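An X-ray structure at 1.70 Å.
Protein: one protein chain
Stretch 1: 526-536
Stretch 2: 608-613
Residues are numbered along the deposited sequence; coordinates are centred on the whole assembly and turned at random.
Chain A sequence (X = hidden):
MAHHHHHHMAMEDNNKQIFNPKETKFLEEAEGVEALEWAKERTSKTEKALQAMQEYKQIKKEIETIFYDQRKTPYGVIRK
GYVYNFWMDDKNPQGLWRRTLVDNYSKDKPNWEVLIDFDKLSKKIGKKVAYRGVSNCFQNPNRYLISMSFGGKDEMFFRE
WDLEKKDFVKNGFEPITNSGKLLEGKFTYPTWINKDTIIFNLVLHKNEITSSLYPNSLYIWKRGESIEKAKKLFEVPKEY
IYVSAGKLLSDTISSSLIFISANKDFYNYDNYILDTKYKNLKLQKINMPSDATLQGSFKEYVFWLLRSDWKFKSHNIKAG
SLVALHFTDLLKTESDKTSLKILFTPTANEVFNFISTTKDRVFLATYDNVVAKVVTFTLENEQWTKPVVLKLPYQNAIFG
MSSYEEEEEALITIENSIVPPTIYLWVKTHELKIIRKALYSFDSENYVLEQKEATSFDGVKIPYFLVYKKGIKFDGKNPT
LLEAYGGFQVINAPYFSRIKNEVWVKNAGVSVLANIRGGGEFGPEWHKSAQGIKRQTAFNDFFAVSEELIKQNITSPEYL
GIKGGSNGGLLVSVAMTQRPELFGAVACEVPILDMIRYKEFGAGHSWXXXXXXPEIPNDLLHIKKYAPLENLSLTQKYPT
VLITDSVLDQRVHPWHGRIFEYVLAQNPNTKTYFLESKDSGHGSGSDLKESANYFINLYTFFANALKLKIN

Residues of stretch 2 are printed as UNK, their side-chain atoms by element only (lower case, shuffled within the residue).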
ATOM      1  N   TRP A 526      15.176  11.936   1.339  1.00 11.92           N
ATOM      2  CA  TRP A 526      14.842  11.541  -0.031  1.00 11.70           C
ATOM      3  C   TRP A 526      13.428  11.966  -0.380  1.00 11.35           C
ATOM      4  O   TRP A 526      13.167  12.431  -1.485  1.00 11.35           O
ATOM      5  CB  TRP A 526      15.002  10.018  -0.198  1.00 11.41           C
ATOM      6  CG  TRP A 526      15.165   9.514  -1.604  1.00 11.61           C
ATOM      7  CD1 TRP A 526      14.319   8.712  -2.283  1.00 11.30           C
ATOM      8  CD2 TRP A 526      16.249   9.763  -2.466  1.00 12.45           C
ATOM      9  NE1 TRP A 526      14.799   8.446  -3.525  1.00 11.95           N
ATOM     10  CE2 TRP A 526      15.987   9.095  -3.677  1.00 12.53           C
ATOM     11  CE3 TRP A 526      17.438  10.496  -2.339  1.00 13.26           C
ATOM     12  CZ2 TRP A 526      16.891   9.092  -4.737  1.00 13.39           C
ATOM     13  CZ3 TRP A 526      18.313  10.526  -3.414  1.00 13.96           C
ATOM     14  CH2 TRP A 526      18.032   9.831  -4.594  1.00 13.95           C
ATOM     15  N   HIS A 527      12.547  11.925   0.621  1.00 11.17           N
ATOM     16  CA  HIS A 527      11.162  12.371   0.494  1.00 11.01           C
ATOM     17  C   HIS A 527      11.062  13.897   0.460  1.00 11.69           C
ATOM     18  O   HIS A 527      10.457  14.506  -0.457  1.00 12.48           O
ATOM     19  CB  HIS A 527      10.343  11.795   1.640  1.00 10.46           C
ATOM     20  CG  HIS A 527       8.959  12.356   1.714  1.00 10.49           C
ATOM     21  ND1 HIS A 527       8.414  12.793   2.895  1.00 10.59           N
ATOM     22  CD2 HIS A 527       8.040  12.646   0.748  1.00 10.41           C
ATOM     23  CE1 HIS A 527       7.229  13.340   2.653  1.00 10.62           C
ATOM     24  NE2 HIS A 527       6.964  13.233   1.369  1.00 10.32           N
ATOM     25  N   LYS A 528      11.623  14.505   1.490  1.00 12.32           N
ATOM     26  CA  LYS A 528      11.531  15.972   1.699  1.00 13.06           C
ATOM     27  C   LYS A 528      12.079  16.729   0.497  1.00 13.79           C
ATOM     28  O   LYS A 528      11.582  17.832   0.182  1.00 13.66           O
ATOM     29  CB  LYS A 528      12.290  16.350   2.979  1.00 13.76           C
ATOM     30  CG  LYS A 528      11.554  15.952   4.249  1.00 14.36           C
ATOM     31  CD  LYS A 528      12.418  16.154   5.491  1.00 16.13           C
ATOM     32  CE  LYS A 528      11.931  15.346   6.686  1.00 17.10           C
ATOM     33  NZ  LYS A 528      12.554  15.860   7.948  1.00 18.60           N
ATOM     34  N   SER A 529      13.073  16.145  -0.194  1.00 14.09           N
ATOM     35  CA  SER A 529      13.660  16.731  -1.379  1.00 15.22           C
ATOM     36  C   SER A 529      12.704  17.029  -2.545  1.00 14.46           C
ATOM     37  O   SER A 529      13.040  17.856  -3.410  1.00 15.24           O
ATOM     38  CB  SER A 529      14.784  15.814  -1.912  1.00 16.39           C
ATOM     39  OG  SER A 529      15.902  16.028  -1.037  1.00 20.50           O
ATOM     40  N   ALA A 530      11.588  16.313  -2.605  1.00 13.48           N
ATOM     41  CA  ALA A 530      10.553  16.474  -3.627  1.00 13.36           C
ATOM     42  C   ALA A 530       9.166  16.676  -3.043  1.00 12.86           C
ATOM     43  O   ALA A 530       8.157  16.507  -3.724  1.00 12.50           O
ATOM     44  CB  ALA A 530      10.577  15.318  -4.613  1.00 13.23           C
ATOM     45  N   GLN A 531       9.133  17.110  -1.787  1.00 12.93           N
ATOM     46  CA  GLN A 531       7.874  17.345  -1.097  1.00 13.03           C
ATOM     47  C   GLN A 531       7.315  18.752  -1.359  1.00 13.66           C
ATOM     48  O   GLN A 531       8.047  19.724  -1.511  1.00 14.12           O
ATOM     49  CB  GLN A 531       8.063  17.105   0.395  1.00 12.90           C
ATOM     50  CG  GLN A 531       6.788  17.065   1.184  1.00 12.90           C
ATOM     51  CD  GLN A 531       7.045  16.820   2.666  1.00 13.20           C
ATOM     52  OE1 GLN A 531       8.186  16.584   3.096  1.00 13.34           O
ATOM     53  NE2 GLN A 531       5.985  16.965   3.482  1.00 13.42           N
ATOM     54  N   GLY A 532       5.992  18.867  -1.403  1.00 13.88           N
ATOM     55  CA  GLY A 532       5.375  20.171  -1.515  1.00 14.16           C
ATOM     56  C   GLY A 532       5.730  20.879  -2.823  1.00 15.03           C
ATOM     57  O   GLY A 532       5.646  20.288  -3.895  1.00 15.45           O
ATOM     58  N   ILE A 533       6.217  22.085  -2.705  1.00 15.46           N
ATOM     59  CA  ILE A 533       6.560  22.910  -3.868  1.00 16.27           C
ATOM     60  C   ILE A 533       7.859  22.426  -4.531  1.00 16.16           C
ATOM     61  O   ILE A 533       8.249  22.981  -5.525  1.00 16.23           O
ATOM     62  CB  ILE A 533       6.704  24.416  -3.528  1.00 17.27           C
ATOM     63  CG1 ILE A 533       7.774  24.728  -2.479  1.00 17.94           C
ATOM     64  CG2 ILE A 533       5.392  25.009  -3.036  1.00 17.44           C
ATOM     65  CD1 ILE A 533       8.002  26.233  -2.241  1.00 19.42           C
ATOM     66  N   LYS A 534       8.539  21.438  -3.925  1.00 15.65           N
ATOM     67  CA  LYS A 534       9.724  20.842  -4.549  1.00 16.24           C
ATOM     68  C   LYS A 534       9.363  19.641  -5.408  1.00 15.30           C
ATOM     69  O   LYS A 534      10.244  18.910  -5.862  1.00 14.72           O
ATOM     70  CB  LYS A 534      10.724  20.416  -3.488  1.00 17.06           C
ATOM     71  CG  LYS A 534      11.327  21.539  -2.698  1.00 19.33           C
ATOM     72  CD  LYS A 534      12.192  21.025  -1.564  1.00 20.97           C
ATOM     73  CE  LYS A 534      12.760  22.186  -0.791  1.00 24.85           C
ATOM     74  NZ  LYS A 534      13.935  21.689  -0.030  1.00 29.28           N
ATOM     75  N   ARG A 535       8.084  19.464  -5.698  1.00 14.50           N
ATOM     76  CA  ARG A 535       7.682  18.253  -6.441  1.00 13.73           C
ATOM     77  C   ARG A 535       8.387  18.088  -7.789  1.00 14.06           C
ATOM     78  O   ARG A 535       8.622  16.947  -8.246  1.00 13.69           O
ATOM     79  CB  ARG A 535       6.161  18.171  -6.676  1.00 13.63           C
ATOM     80  CG  ARG A 535       5.443  17.106  -5.836  1.00 12.77           C
ATOM     81  CD  ARG A 535       5.903  15.702  -6.204  1.00 12.47           C
ATOM     82  NE  ARG A 535       5.023  14.652  -5.663  1.00 11.75           N
ATOM     83  CZ  ARG A 535       5.057  14.221  -4.401  1.00 11.22           C
ATOM     84  NH1 ARG A 535       5.916  14.716  -3.538  1.00 11.19           N
ATOM     85  NH2 ARG A 535       4.184  13.305  -4.024  1.00 10.88           N
ATOM     86  N   GLN A 536       8.687  19.207  -8.444  1.00 14.37           N
ATOM     87  CA  GLN A 536       9.401  19.102  -9.721  1.00 15.02           C
ATOM     88  C   GLN A 536      10.693  18.295  -9.674  1.00 15.35           C
ATOM     89  O   GLN A 536      11.114  17.734 -10.712  1.00 16.24           O
ATOM     90  CB  GLN A 536       9.645  20.509 -10.285  1.00 15.52           C
ATOM     91  CG  GLN A 536      10.232  20.499 -11.668  1.00 15.98           C
ATOM     92  CD  GLN A 536       9.238  19.991 -12.724  1.00 16.00           C
ATOM     93  OE1 GLN A 536       8.075  20.325 -12.715  1.00 16.00           O
ATOM     94  NE2 GLN A 536       9.715  19.158 -13.641  1.00 16.34           N
ATOM     95  N   UNK A 608      -2.399  17.954   1.991  1.00 11.29           N
ATOM     96  CA  UNK A 608      -1.939  19.299   1.865  1.00 11.58           C
ATOM     97  C   UNK A 608      -0.439  19.429   2.160  1.00 11.43           C
ATOM     98  O   UNK A 608       0.253  20.246   1.577  1.00 11.38           O
ATOM     99  c   UNK A 608      -4.210  20.303   2.225  1.00 12.53           C
ATOM    100  c   UNK A 608      -2.136  21.603   2.752  1.00 12.73           C
ATOM    101  c   UNK A 608      -2.778  20.237   2.760  1.00 12.14           C
ATOM    102  N   UNK A 609       0.085  18.652   3.120  1.00 10.85           N
ATOM    103  CA  UNK A 609       1.508  18.725   3.441  1.00 10.92           C
ATOM    104  C   UNK A 609       2.369  18.012   2.426  1.00 10.85           C
ATOM    105  O   UNK A 609       3.597  18.201   2.435  1.00 11.40           O
ATOM    106  c   UNK A 609       1.788  18.180   4.875  1.00 10.87           C
ATOM    107  c   UNK A 609       1.166  19.064   5.910  1.00 11.39           C
ATOM    108  o   UNK A 609       1.287  16.839   4.970  1.00 10.92           O
ATOM    109  N   UNK A 610       1.776  17.193   1.549  1.00 10.57           N
ATOM    110  CA  UNK A 610       2.504  16.546   0.475  1.00 10.59           C
ATOM    111  C   UNK A 610       2.607  17.457  -0.758  1.00 11.13           C
ATOM    112  O   UNK A 610       3.631  17.468  -1.395  1.00 11.31           O
ATOM    113  c   UNK A 610       1.915  15.184   0.085  1.00 10.37           C
ATOM    114  c   UNK A 610       4.073  13.875  -0.400  1.00 10.28           C
ATOM    115  o   UNK A 610       4.856  13.277  -1.235  1.00 10.52           O
ATOM    116  o   UNK A 610       4.315  14.043   0.828  1.00 10.23           O
ATOM    117  c   UNK A 610       2.760  14.425  -0.914  1.00 10.23           C
ATOM    118  N   UNK A 611       1.541  18.159  -1.104  1.00 11.05           N
ATOM    119  CA  UNK A 611       1.496  18.856  -2.382  1.00 11.76           C
ATOM    120  C   UNK A 611       1.522  20.382  -2.268  1.00 12.23           C
ATOM    121  O   UNK A 611       1.780  21.066  -3.244  1.00 12.73           O
ATOM    122  c   UNK A 611      -0.838  16.176  -2.922  1.00 11.05           C
ATOM    123  c   UNK A 611       1.085  16.323  -4.337  1.00 11.35           C
ATOM    124  c   UNK A 611       0.168  16.948  -3.463  1.00 11.35           C
ATOM    125  c   UNK A 611       0.244  18.434  -3.141  1.00 11.84           C
ATOM    126  c   UNK A 611       1.017  14.955  -4.595  1.00 11.22           C
ATOM    127  c   UNK A 611      -0.914  14.815  -3.185  1.00 10.88           C
ATOM    128  o   UNK A 611      -0.104  12.869  -4.275  1.00 11.07           O
ATOM    129  c   UNK A 611       0.000  14.226  -4.044  1.00 11.08           C
ATOM    130  N   UNK A 612       1.359  20.887  -1.062  1.00 12.27           N
ATOM    131  CA  UNK A 612       1.116  22.344  -0.857  1.00 12.69           C
ATOM    132  C   UNK A 612      -0.360  22.640  -0.965  1.00 12.78           C
ATOM    133  O   UNK A 612      -1.122  21.857  -1.529  1.00 12.75           O
ATOM    134  N   UNK A 613      -0.754  23.790  -0.414  1.00 13.13           N
ATOM    135  CA  UNK A 613      -2.126  24.251  -0.367  1.00 13.54           C
ATOM    136  C   UNK A 613      -2.465  25.156  -1.578  1.00 13.97           C
ATOM    137  O   UNK A 613      -2.000  26.270  -1.642  1.00 14.43           O
ATOM    138  o   UNK A 613      -4.098  25.573   2.338  1.00 15.50           O
ATOM    139  c   UNK A 613      -3.778  25.275   1.188  1.00 14.51           C
ATOM    140  o   UNK A 613      -4.621  25.195   0.262  1.00 15.27           O
ATOM    141  c   UNK A 613      -2.357  24.986   0.938  1.00 13.81           C
TER
HETATM  142  O   HOH W   1       3.431  20.636  -5.274  1.00 19.19           O

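Position 608 carries three side-chain carbons, one bonded to CA and bearing the other two. A branch at the first carbon with no heteroatom is valine, and Val608 lies out of reach of stretch 1. Its carbonyl serves its own helix, accepting a bond from the backbone N of position 612.

At position 609 the first side-chain carbon again branches, now into one carbon and one oxygen. That is threonine. The side chain of Thr609 points sideways and its hydroxyl is satisfied elsewhere in the structure; the backbone makes the contact, with Gln531 NE2 donating to Thr609 O at 2.9 Å.

Position 610 has three carbons in a row, the third carrying two oxygens, which lie among the nitrogens of His527 and Arg535. This unbranched chain ending in a carboxylate is glutamate. Glu610 leaves the backbone pointing away from stretch 1, but chi1 t and chi2 p bring its end back. His527 NE2 donates to Glu610 OE1 at 2.8 Å, near the plane of the imidazole, and only weakly to Glu610 OE2 at 3.4 Å. Arg535 NH1 and Arg535 NH2 each donate to Glu610 OE2 at 2.9 Å, as part of a salt bridge.

Position 611 shows one carbon, then a six-carbon ring bearing an oxygen, beside the Arg535 guanidinium: tyrosine. Tyr611 CE1 is 3.6 Å from Arg535 NH2, and Tyr611 CD1 lies over one guanidinium face, leaving the edge free for Glu610.

Position 612 has no side-chain atoms, so it is glycine. Gly612 ends the helix with positive phi, at angles that would jam a CB against the preceding carbonyl O. Its CA-to-CB direction would also point toward stretch 1, with the CB 4.1 Å from Ile533 CG2.

Position 613 has two carbons, the second carrying two oxygens, and touches nothing on stretch 1. This shorter carboxylate is aspartate; Asp613 lies beyond the contact.

The contact joins a buried charge cluster to a backbone clasp. Arg535 NH1 also donates to Ala530 O at 2.9 Å, tying the guanidinium to its own loop as it meets the carboxylate. Alongside, Gly532 N donates to Glu610 O at 2.7 Å, so one residue is held through both its side chain and its main chain. The backbones come close here, with Gly532 CA 4.2 Å from Tyr611 CA, and a water donates to Gly532 O at 2.6 Å and to Tyr611 O at 2.7 Å. The rule to take away is economical: a helix end offers carbonyls to a loop, while one carboxylate gathers donors from two side chains.

Stretch 2 608-613: VTEYGD
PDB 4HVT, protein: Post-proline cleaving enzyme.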